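Local coordinates for protein beta-galactoside alpha-2,6-sialyltransferase (Photobacterium sp., PDB 2Z4T) that transfers sialic acid from a CMP-linked donor to galactose-containing acceptors such as lactose, forming an alpha-2,6 linkage, at residues Met161-Ile166 against Asn327-Glu332; Thr167-Ile172 against Pro177-Gln182; Tyr241-Arg244 against Asn248-Asp251; Asp321-Phe326 against Glu332-Ile337. All coordinates share one frame; numbering follows the deposited sequence. Where two conformers were deposited one is given.

Interaction 1 of 4, residues Met161-Ile166 against Asn327-Glu332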
# COMPACT_ATOMS: atom_id res chain seq x y z
N MET A 161 6.30 7.57 -11.41
CA MET A 161 5.36 8.57 -10.90
C MET A 161 4.52 9.15 -12.02
O MET A 161 3.28 9.15 -11.95
CB MET A 161 6.09 9.67 -10.12
CG MET A 161 6.67 9.15 -8.80
SD MET A 161 7.18 10.45 -7.67
CE MET A 161 8.71 10.98 -8.43
N LYS A 162 5.19 9.59 -13.07
CA LYS A 162 4.50 10.17 -14.20
C LYS A 162 3.48 9.17 -14.77
O LYS A 162 2.34 9.51 -15.04
CB LYS A 162 5.49 10.67 -15.26
CG LYS A 162 4.94 11.84 -16.08
CD LYS A 162 4.38 11.40 -17.45
CE LYS A 162 5.44 11.55 -18.58
NZ LYS A 162 4.91 11.17 -19.93
N GLU A 163 3.89 7.92 -14.88
CA GLU A 163 3.01 6.89 -15.38
C GLU A 163 1.78 6.67 -14.50
O GLU A 163 0.74 6.22 -14.97
CB GLU A 163 3.80 5.60 -15.47
CG GLU A 163 3.43 4.72 -16.58
CD GLU A 163 4.45 3.64 -16.79
OE1 GLU A 163 5.67 3.91 -16.62
OE2 GLU A 163 4.01 2.53 -17.13
N LEU A 164 1.90 6.97 -13.21
CA LEU A 164 0.80 6.72 -12.28
C LEU A 164 0.20 7.99 -11.71
O LEU A 164 -0.60 7.93 -10.77
CB LEU A 164 1.24 5.79 -11.15
CG LEU A 164 1.66 4.39 -11.59
CD1 LEU A 164 2.41 3.72 -10.48
CD2 LEU A 164 0.44 3.58 -11.99
N ASN A 165 0.58 9.13 -12.28
CA ASN A 165 0.01 10.40 -11.86
C ASN A 165 0.29 10.72 -10.39
O ASN A 165 -0.56 11.31 -9.69
CB ASN A 165 -1.50 10.34 -12.06
CG ASN A 165 -1.96 11.06 -13.29
OD1 ASN A 165 -3.14 11.35 -13.39
ND2 ASN A 165 -1.06 11.38 -14.22
N ILE A 166 1.47 10.31 -9.92
CA ILE A 166 1.89 10.48 -8.53
C ILE A 166 2.69 11.77 -8.37
O ILE A 166 3.54 12.08 -9.20
CB ILE A 166 2.79 9.30 -8.07
CG1 ILE A 166 1.96 8.03 -7.86
CG2 ILE A 166 3.55 9.66 -6.80
CD1 ILE A 166 2.78 6.75 -7.89
N ASN A 327 -3.08 -6.99 -15.04
CA ASN A 327 -2.67 -7.41 -16.37
C ASN A 327 -1.14 -7.42 -16.45
O ASN A 327 -0.46 -6.99 -15.52
CB ASN A 327 -3.31 -6.54 -17.46
CG ASN A 327 -2.78 -5.13 -17.49
OD1 ASN A 327 -1.58 -4.88 -17.30
ND2 ASN A 327 -3.67 -4.18 -17.76
N SER A 328 -0.58 -7.92 -17.55
CA SER A 328 0.86 -8.20 -17.55
C SER A 328 1.72 -6.92 -17.53
O SER A 328 2.83 -6.94 -16.99
CB SER A 328 1.25 -9.12 -18.69
OG SER A 328 0.72 -8.59 -19.88
N LYS A 329 1.21 -5.83 -18.11
CA LYS A 329 1.92 -4.57 -18.06
C LYS A 329 1.95 -4.04 -16.62
O LYS A 329 3.01 -3.59 -16.14
CB LYS A 329 1.27 -3.54 -18.99
CG LYS A 329 1.43 -2.09 -18.56
CD LYS A 329 2.84 -1.60 -18.83
CE LYS A 329 3.02 -0.18 -18.32
NZ LYS A 329 4.47 0.12 -18.18
N GLN A 330 0.80 -4.10 -15.95
CA GLN A 330 0.68 -3.78 -14.53
C GLN A 330 1.62 -4.63 -13.63
O GLN A 330 2.29 -4.11 -12.73
CB GLN A 330 -0.78 -3.92 -14.09
CG GLN A 330 -1.73 -2.87 -14.72
CD GLN A 330 -3.20 -3.10 -14.38
OE1 GLN A 330 -3.69 -4.24 -14.40
NE2 GLN A 330 -3.90 -2.02 -14.06
N GLN A 331 1.68 -5.93 -13.88
CA GLN A 331 2.58 -6.78 -13.11
C GLN A 331 4.05 -6.35 -13.26
O GLN A 331 4.79 -6.35 -12.27
CB GLN A 331 2.42 -8.25 -13.50
CG GLN A 331 1.05 -8.82 -13.19
CD GLN A 331 1.02 -10.35 -13.28
OE1 GLN A 331 0.10 -10.99 -12.77
NE2 GLN A 331 2.04 -10.94 -13.90
N GLU A 332 4.46 -5.96 -14.47
CA GLU A 332 5.82 -5.50 -14.71
C GLU A 332 6.09 -4.17 -14.03
O GLU A 332 7.15 -3.97 -13.44
CB GLU A 332 6.12 -5.37 -16.20
CG GLU A 332 7.57 -4.95 -16.54
CD GLU A 332 7.68 -4.34 -17.93
OE1 GLU A 332 8.56 -4.78 -18.70
OE2 GLU A 332 6.88 -3.45 -18.27
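E163 and K329 reach for each other from opposite directions and meet in a salt bridge, K329 NZ lying 2.7 Å from E163 OE2. The lysine uses the syn lone pair of that oxygen, the one on the side of OE1. K329 gets there with CG placed opposite its backbone N (chi1 151°) and one bend at chi2 (75°), beyond which the chain runs out straight; E163 is extended past CG. No other pair joins the two segments, so this is a loose surface link, with K329 itself exposed. E332 adds a second carboxylate nearby, its OE2 6.7 Å from E163 OE2, which may add slightly to the pull on the lysine. Two helix ends flank the bridge. N327 and Q330 form a capping box at the start of helix 328-338: Q330 N donates to N327 OD1 (2.8 Å) and N327 N to Q330 OE1 (2.9 Å). Helix 158-164 finishes in a Schellman motif, with I166 N bonded to M161 O (3.0 Å). In contrast to the exposed bridge, the packed side is buried L164, set on L333 and I337 of helix 328-338 and on I135 of helix 126-141, while I166 leads into strand 166-168, parallel to strand 146-151.

Interaction 2 of 4, residues Thr167-Ile172 against Pro177-Gln182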
# COMPACT_ATOMS: atom_id res chain seq x y z
N THR A 167 2.39 12.52 -7.31
CA THR A 167 3.32 13.49 -6.75
C THR A 167 3.71 12.96 -5.38
O THR A 167 2.86 12.46 -4.64
CB THR A 167 2.67 14.87 -6.55
OG1 THR A 167 1.95 15.24 -7.74
CG2 THR A 167 3.71 15.92 -6.24
N SER A 168 4.99 13.08 -5.04
CA SER A 168 5.55 12.50 -3.83
C SER A 168 5.89 13.57 -2.79
O SER A 168 6.29 14.68 -3.14
CB SER A 168 6.84 11.74 -4.18
OG SER A 168 7.36 11.09 -3.04
N PHE A 169 5.78 13.23 -1.51
CA PHE A 169 6.08 14.18 -0.42
C PHE A 169 6.89 13.50 0.68
O PHE A 169 6.66 12.35 1.00
CB PHE A 169 4.78 14.74 0.19
CG PHE A 169 3.96 15.54 -0.78
CD1 PHE A 169 3.99 16.93 -0.73
CD2 PHE A 169 3.15 14.90 -1.73
CE1 PHE A 169 3.23 17.70 -1.63
CE2 PHE A 169 2.40 15.63 -2.64
CZ PHE A 169 2.43 17.05 -2.58
N ALA A 170 7.85 14.21 1.24
CA ALA A 170 8.72 13.62 2.25
C ALA A 170 8.04 13.59 3.63
O ALA A 170 7.65 14.63 4.15
CB ALA A 170 10.06 14.38 2.31
N LEU A 171 7.92 12.41 4.22
CA LEU A 171 7.42 12.27 5.58
C LEU A 171 8.24 13.07 6.61
O LEU A 171 9.47 13.06 6.56
CB LEU A 171 7.43 10.78 5.97
CG LEU A 171 6.46 9.90 5.21
CD1 LEU A 171 6.90 8.48 5.33
CD2 LEU A 171 5.03 10.10 5.72
N ILE A 172 7.57 13.76 7.52
CA ILE A 172 8.24 14.37 8.66
C ILE A 172 7.81 13.59 9.89
O ILE A 172 6.60 13.40 10.12
CB ILE A 172 7.86 15.86 8.85
CG1 ILE A 172 7.97 16.65 7.53
CG2 ILE A 172 8.67 16.48 9.99
CD1 ILE A 172 9.39 17.02 7.08
N PRO A 177 3.32 15.22 5.96
CA PRO A 177 4.00 16.49 6.09
C PRO A 177 3.10 17.68 5.79
O PRO A 177 2.13 17.55 5.05
CB PRO A 177 5.11 16.39 5.04
CG PRO A 177 4.55 15.48 3.98
CD PRO A 177 3.57 14.57 4.66
N ALA A 178 3.45 18.83 6.36
CA ALA A 178 2.71 20.07 6.13
C ALA A 178 2.55 20.35 4.64
O ALA A 178 1.49 20.80 4.21
CB ALA A 178 3.40 21.27 6.84
N ASP A 179 3.59 20.10 3.86
CA ASP A 179 3.51 20.44 2.44
C ASP A 179 2.52 19.54 1.69
O ASP A 179 1.95 19.96 0.70
CB ASP A 179 4.90 20.57 1.75
CG ASP A 179 5.67 19.24 1.66
OD1 ASP A 179 5.57 18.39 2.56
OD2 ASP A 179 6.40 19.06 0.66
N LEU A 180 2.27 18.34 2.18
CA LEU A 180 1.23 17.48 1.59
C LEU A 180 -0.14 18.07 1.89
O LEU A 180 -1.00 18.14 1.01
CB LEU A 180 1.30 16.07 2.18
CG LEU A 180 0.79 14.86 1.41
CD1 LEU A 180 0.55 13.69 2.36
CD2 LEU A 180 -0.41 15.11 0.55
N VAL A 181 -0.33 18.49 3.14
CA VAL A 181 -1.59 19.10 3.58
C VAL A 181 -1.87 20.35 2.73
O VAL A 181 -2.96 20.46 2.14
CB VAL A 181 -1.62 19.42 5.10
CG1 VAL A 181 -2.85 20.25 5.46
CG2 VAL A 181 -1.58 18.14 5.93
N GLN A 182 -0.89 21.26 2.64
CA GLN A 182 -1.00 22.47 1.82
C GLN A 182 -1.38 22.16 0.37
O GLN A 182 -2.22 22.83 -0.23
CB GLN A 182 0.33 23.24 1.85
CG GLN A 182 0.62 23.91 3.19
CD GLN A 182 2.10 24.16 3.44
OE1 GLN A 182 2.51 24.34 4.58
NE2 GLN A 182 2.90 24.17 2.37
O HOH W 1 8.16 16.97 -0.05
O HOH W 2 7.92 17.25 3.54
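F169 lies across the first turn of helix 178-190, its ring turned to D179 and L180. F169 CB rests against the proline that precedes the helix, 3.9 Å from P177 CG. F169 CG comes next, 3.9 Å from L180 CG, and CD2 leans on the same leucine atom. On the other side of the ring F169 CD1 is held more closely, between D179 OD2 (3.5 Å) and L180 CA (3.6 Å). F169 CE1 ends beside the backbone, 3.5 Å from D179 O. The leucine CA sits over one face of the ring as a CH-pi contact. D179 instead brings its carboxyl carbon to the ring edge, in the ring plane, with the carboxylate turned 74° against it. Its CG stands between the backbone N and the carbonyl carbon (chi1 67°), which turns the carboxylate back toward the strand side. There two waters bridge it to A170: one accepts from A170 N and donates to D179 OD2, the other donates to both A170 O and D179 OD1. The A170 backbone is thus paired through solvent, while the ring packs on P177 and L180 with two D179 oxygens at its CD1-CE1 side. Further along, I172 CG1 touches P177 CB at 3.8 Å. Y148 of strand 146-151 meets F169 edge-to-face and also touches L180. The whole is a strand-to-helix loop at the edge of the sheet, where 166-168 runs parallel to 146-151, opening the crossover through helix 178-190 to strand 194-201 in the Rossmann-like N-terminal half of a GT-B glycosyltransferase.

Interaction 3 of 4, residues Tyr241-Arg244 against Asn248-Asp251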
# COMPACT_ATOMS: atom_id res chain seq x y z
N TYR A 241 -4.22 -6.87 21.51
CA TYR A 241 -4.00 -7.83 22.58
C TYR A 241 -4.01 -7.19 23.96
O TYR A 241 -4.58 -7.74 24.92
CB TYR A 241 -2.67 -8.55 22.40
CG TYR A 241 -2.36 -9.49 23.53
CD1 TYR A 241 -2.87 -10.79 23.53
CD2 TYR A 241 -1.56 -9.09 24.61
CE1 TYR A 241 -2.60 -11.66 24.58
CE2 TYR A 241 -1.27 -9.96 25.66
CZ TYR A 241 -1.79 -11.25 25.63
OH TYR A 241 -1.52 -12.13 26.66
N ASN A 242 -3.37 -6.03 24.08
CA ASN A 242 -3.45 -5.27 25.34
C ASN A 242 -4.84 -4.70 25.59
O ASN A 242 -5.30 -4.66 26.73
CB ASN A 242 -2.39 -4.18 25.40
CG ASN A 242 -0.99 -4.76 25.50
OD1 ASN A 242 -0.80 -5.79 26.15
ND2 ASN A 242 -0.02 -4.13 24.84
N TRP A 243 -5.50 -4.28 24.52
CA TRP A 243 -6.77 -3.59 24.62
C TRP A 243 -7.92 -4.55 24.98
O TRP A 243 -9.03 -4.11 25.34
CB TRP A 243 -7.07 -2.87 23.33
CG TRP A 243 -8.03 -1.74 23.48
CD1 TRP A 243 -7.76 -0.50 23.98
CD2 TRP A 243 -9.41 -1.74 23.12
NE1 TRP A 243 -8.89 0.28 23.94
CE2 TRP A 243 -9.92 -0.46 23.41
CE3 TRP A 243 -10.26 -2.69 22.55
CZ2 TRP A 243 -11.25 -0.11 23.17
CZ3 TRP A 243 -11.60 -2.34 22.31
CH2 TRP A 243 -12.08 -1.06 22.63
N ARG A 244 -7.63 -5.85 24.93
CA ARG A 244 -8.56 -6.86 25.42
C ARG A 244 -8.97 -6.55 26.86
O ARG A 244 -10.13 -6.82 27.23
CB ARG A 244 -7.96 -8.26 25.34
CG ARG A 244 -7.77 -8.79 23.93
CD ARG A 244 -7.11 -10.16 23.98
NE ARG A 244 -6.16 -10.22 25.08
CZ ARG A 244 -5.89 -11.30 25.80
NH1 ARG A 244 -6.49 -12.44 25.52
NH2 ARG A 244 -5.02 -11.23 26.81
N ASN A 248 -15.60 -1.78 29.62
CA ASN A 248 -16.54 -0.92 28.92
C ASN A 248 -16.01 -0.52 27.55
O ASN A 248 -15.94 0.66 27.20
CB ASN A 248 -16.85 0.30 29.80
CG ASN A 248 -17.60 -0.08 31.09
OD1 ASN A 248 -18.73 -0.58 31.05
ND2 ASN A 248 -16.97 0.17 32.24
N LYS A 249 -15.62 -1.51 26.76
CA LYS A 249 -15.01 -1.25 25.46
C LYS A 249 -15.88 -0.34 24.63
O LYS A 249 -15.39 0.63 24.05
CB LYS A 249 -14.76 -2.56 24.71
CG LYS A 249 -13.66 -3.39 25.34
CD LYS A 249 -13.40 -4.69 24.59
CE LYS A 249 -12.26 -5.45 25.28
NZ LYS A 249 -12.66 -5.89 26.66
N THR A 250 -17.17 -0.64 24.61
CA THR A 250 -18.09 0.09 23.75
C THR A 250 -18.18 1.56 24.16
O THR A 250 -18.10 2.46 23.32
CB THR A 250 -19.46 -0.65 23.62
OG1 THR A 250 -19.20 -2.02 23.25
CG2 THR A 250 -20.35 -0.00 22.53
N ASP A 251 -18.28 1.81 25.46
CA ASP A 251 -18.16 3.17 25.99
C ASP A 251 -16.90 3.88 25.48
O ASP A 251 -16.99 5.01 25.01
CB ASP A 251 -18.22 3.17 27.52
CG ASP A 251 -19.63 2.83 28.07
OD1 ASP A 251 -20.62 2.91 27.30
OD2 ASP A 251 -19.74 2.49 29.27
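W243 and K249 run alongside one another, each pointing back past the other's base, at a helix-loop-helix corner where helix 234-243 gives way to helix 249-265 in the Rossmann-like half of the GT-B fold that carries the acceptor side of the cleft. The indole has its CG opposite the backbone N (chi1 -157°), which sends the six-membered ring out toward the second helix. Its far corner does the touching: W243 CH2 lies 3.7 Å from K249 CB, and W243 CZ3 is 3.7 Å from K249 CD, so the aliphatic shaft of the lysine runs along the end of the ring obliquely. L304 of a neighbouring loop also touches the indole. K249 stays extended until its last torsion, where chi4 (65°) bends the ammonium into the connection. There the nitrogen bonds to the carbonyls of R244 and T246, so the buried charge is met by backbone oxygens that would probably stabilise it. The side chain of R244 leaves the backbone away from the lysine, and its guanidinium lies beside Y241. R244 NE donates to Y241 O (2.9 Å), on an in-plane lone pair of that carbonyl, while Y241 CE1 lies 3.3 Å above the R244 guanidinium plane. Held there, the arginine can use NH1 to bond E301 OE1; E301 and S303 form a magnesium site, and R244 thus belongs to the second shell of that metal. One chain segment therefore links the metal site and the helix corner, the latter closed by the bond from K249 NZ to R244 O, 2.8 Å long and arriving from 40° above the carbonyl plane.

Interaction 4 of 4, residues Asp321-Phe326 against Glu332-Ile337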
# COMPACT_ATOMS: atom_id res chain seq x y z
N ASP A 321 -4.37 -10.98 -3.73
CA ASP A 321 -4.63 -11.38 -5.10
C ASP A 321 -4.53 -10.19 -6.04
O ASP A 321 -4.90 -10.28 -7.21
CB ASP A 321 -6.00 -12.04 -5.20
CG ASP A 321 -7.15 -11.09 -4.85
OD1 ASP A 321 -6.95 -9.98 -4.27
OD2 ASP A 321 -8.29 -11.49 -5.16
N GLY A 322 -4.03 -9.07 -5.53
CA GLY A 322 -3.87 -7.85 -6.31
C GLY A 322 -2.93 -8.05 -7.49
O GLY A 322 -3.20 -7.58 -8.63
N PHE A 323 -1.84 -8.76 -7.23
CA PHE A 323 -0.84 -8.98 -8.24
C PHE A 323 -1.41 -9.89 -9.32
O PHE A 323 -1.28 -9.60 -10.50
CB PHE A 323 0.44 -9.55 -7.64
CG PHE A 323 1.49 -9.90 -8.67
CD1 PHE A 323 2.29 -8.91 -9.22
CD2 PHE A 323 1.66 -11.22 -9.10
CE1 PHE A 323 3.24 -9.22 -10.17
CE2 PHE A 323 2.60 -11.54 -10.05
CZ PHE A 323 3.41 -10.53 -10.60
N LYS A 324 -2.05 -10.97 -8.90
CA LYS A 324 -2.64 -11.95 -9.82
C LYS A 324 -3.71 -11.29 -10.69
O LYS A 324 -3.92 -11.72 -11.82
CB LYS A 324 -3.24 -13.11 -9.05
CG LYS A 324 -4.12 -14.04 -9.86
CD LYS A 324 -4.45 -15.31 -9.06
CE LYS A 324 -5.92 -15.72 -9.22
NZ LYS A 324 -6.88 -14.69 -8.65
N LYS A 325 -4.39 -10.28 -10.15
CA LYS A 325 -5.47 -9.63 -10.88
C LYS A 325 -4.99 -8.53 -11.83
O LYS A 325 -5.77 -8.04 -12.63
CB LYS A 325 -6.55 -9.09 -9.94
CG LYS A 325 -7.55 -10.14 -9.44
CD LYS A 325 -8.54 -9.47 -8.50
CE LYS A 325 -9.87 -10.24 -8.39
NZ LYS A 325 -10.06 -10.96 -7.09
N PHE A 326 -3.72 -8.14 -11.70
CA PHE A 326 -3.09 -7.18 -12.61
C PHE A 326 -2.94 -7.80 -13.99
O PHE A 326 -2.65 -8.99 -14.11
CB PHE A 326 -1.67 -6.82 -12.12
CG PHE A 326 -1.62 -5.88 -10.95
CD1 PHE A 326 -2.66 -4.98 -10.67
CD2 PHE A 326 -0.48 -5.86 -10.13
CE1 PHE A 326 -2.58 -4.12 -9.57
CE2 PHE A 326 -0.40 -4.99 -9.03
CZ PHE A 326 -1.45 -4.12 -8.75
N GLU A 332 4.46 -5.96 -14.47
CA GLU A 332 5.82 -5.50 -14.71
C GLU A 332 6.09 -4.17 -14.03
O GLU A 332 7.15 -3.97 -13.44
CB GLU A 332 6.12 -5.37 -16.20
CG GLU A 332 7.57 -4.95 -16.54
CD GLU A 332 7.68 -4.34 -17.93
OE1 GLU A 332 8.56 -4.78 -18.70
OE2 GLU A 332 6.88 -3.45 -18.27
N LEU A 333 5.13 -3.26 -14.11
CA LEU A 333 5.30 -1.97 -13.49
C LEU A 333 5.41 -2.13 -11.96
O LEU A 333 6.27 -1.51 -11.33
CB LEU A 333 4.15 -1.03 -13.88
CG LEU A 333 4.16 0.37 -13.26
CD1 LEU A 333 5.46 1.17 -13.61
CD2 LEU A 333 2.88 1.12 -13.67
N PHE A 334 4.57 -3.00 -11.41
CA PHE A 334 4.61 -3.34 -9.99
C PHE A 334 5.99 -3.87 -9.54
O PHE A 334 6.58 -3.32 -8.60
CB PHE A 334 3.50 -4.35 -9.68
CG PHE A 334 3.45 -4.80 -8.26
CD1 PHE A 334 3.00 -3.94 -7.26
CD2 PHE A 334 3.83 -6.09 -7.91
CE1 PHE A 334 2.96 -4.37 -5.93
CE2 PHE A 334 3.79 -6.53 -6.58
CZ PHE A 334 3.36 -5.67 -5.59
N LEU A 335 6.49 -4.91 -10.22
CA LEU A 335 7.76 -5.55 -9.81
C LEU A 335 8.90 -4.55 -9.89
O LEU A 335 9.85 -4.54 -9.09
CB LEU A 335 8.10 -6.81 -10.64
CG LEU A 335 7.08 -7.95 -10.54
CD1 LEU A 335 7.56 -9.17 -11.29
CD2 LEU A 335 6.73 -8.29 -9.07
N SER A 336 8.78 -3.71 -10.89
CA SER A 336 9.74 -2.70 -11.16
C SER A 336 9.73 -1.64 -10.06
O SER A 336 10.78 -1.22 -9.59
CB SER A 336 9.42 -2.11 -12.52
OG SER A 336 10.24 -1.02 -12.76
N ILE A 337 8.55 -1.22 -9.62
CA ILE A 337 8.47 -0.28 -8.52
C ILE A 337 8.95 -0.84 -7.17
O ILE A 337 9.60 -0.13 -6.41
CB ILE A 337 7.07 0.37 -8.38
CG1 ILE A 337 6.77 1.19 -9.64
CG2 ILE A 337 7.03 1.27 -7.13
CD1 ILE A 337 5.36 1.76 -9.72
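F323, F326 and F334 form an aromatic cluster where the short, weakly bonded helix 322-325 packs against helix 328-338. Two of the phenylalanines share a conformation: F323 (chi1 176°) and F334 (chi1 179°) both have CG opposite the backbone N, and each ring is thereby carried out toward the other helix. They meet obliquely, neither stacked nor edge-to-face, with F323 CD1 3.5 Å from F334 CD2. F326 takes the other arrangement, CG opposite the carbonyl carbon (chi1 -76°). Its side chain crosses that of F334 at about a right angle and presents an edge, F326 CE2 lying 3.9 Å from F334 CG. F334 therefore has one phenylalanine near CD2 and a second at the root of its ring. L335, next along the helix, brings one methyl across, L335 CD2 coming within 3.8 Å of F323 CE1. L132, M133 and I136 of helix 126-141 pack on F334 as well, which makes this a buried junction of three helices. It lies near the nucleotide site: the F334 side chain is about 10 Å from bound CMP. Away from the cluster, K325 NZ and D321 OD2 make a 2.7 Å salt bridge that ties the short helix to the residue before it. The F326 ring is also roofed by the preceding helix, with G322 O 3.2 Å above the plane and over the ring centre.

In the fold
Interactions 1 and 4 both use helix 328-338 and share E332, yet they work differently: interaction 1 is a single surface salt bridge to helix 158-164, whereas interaction 4 is buried and wholly apolar across its two segments. Q331 also ties them, its CG packing on F326 CB. Interaction 2 follows directly from interaction 1 along the chain, since helix 158-164 runs into strand 166-168, and M161 SD packs on S168 CB; it is partly buried, mixing ring packing with water bridges. Interaction 3 stands apart, about 33 Å from interaction 1 between nearest atoms and on the opposite side of the chain's centre, and joins a buried lysine to backbone carbonyls near a magnesium site.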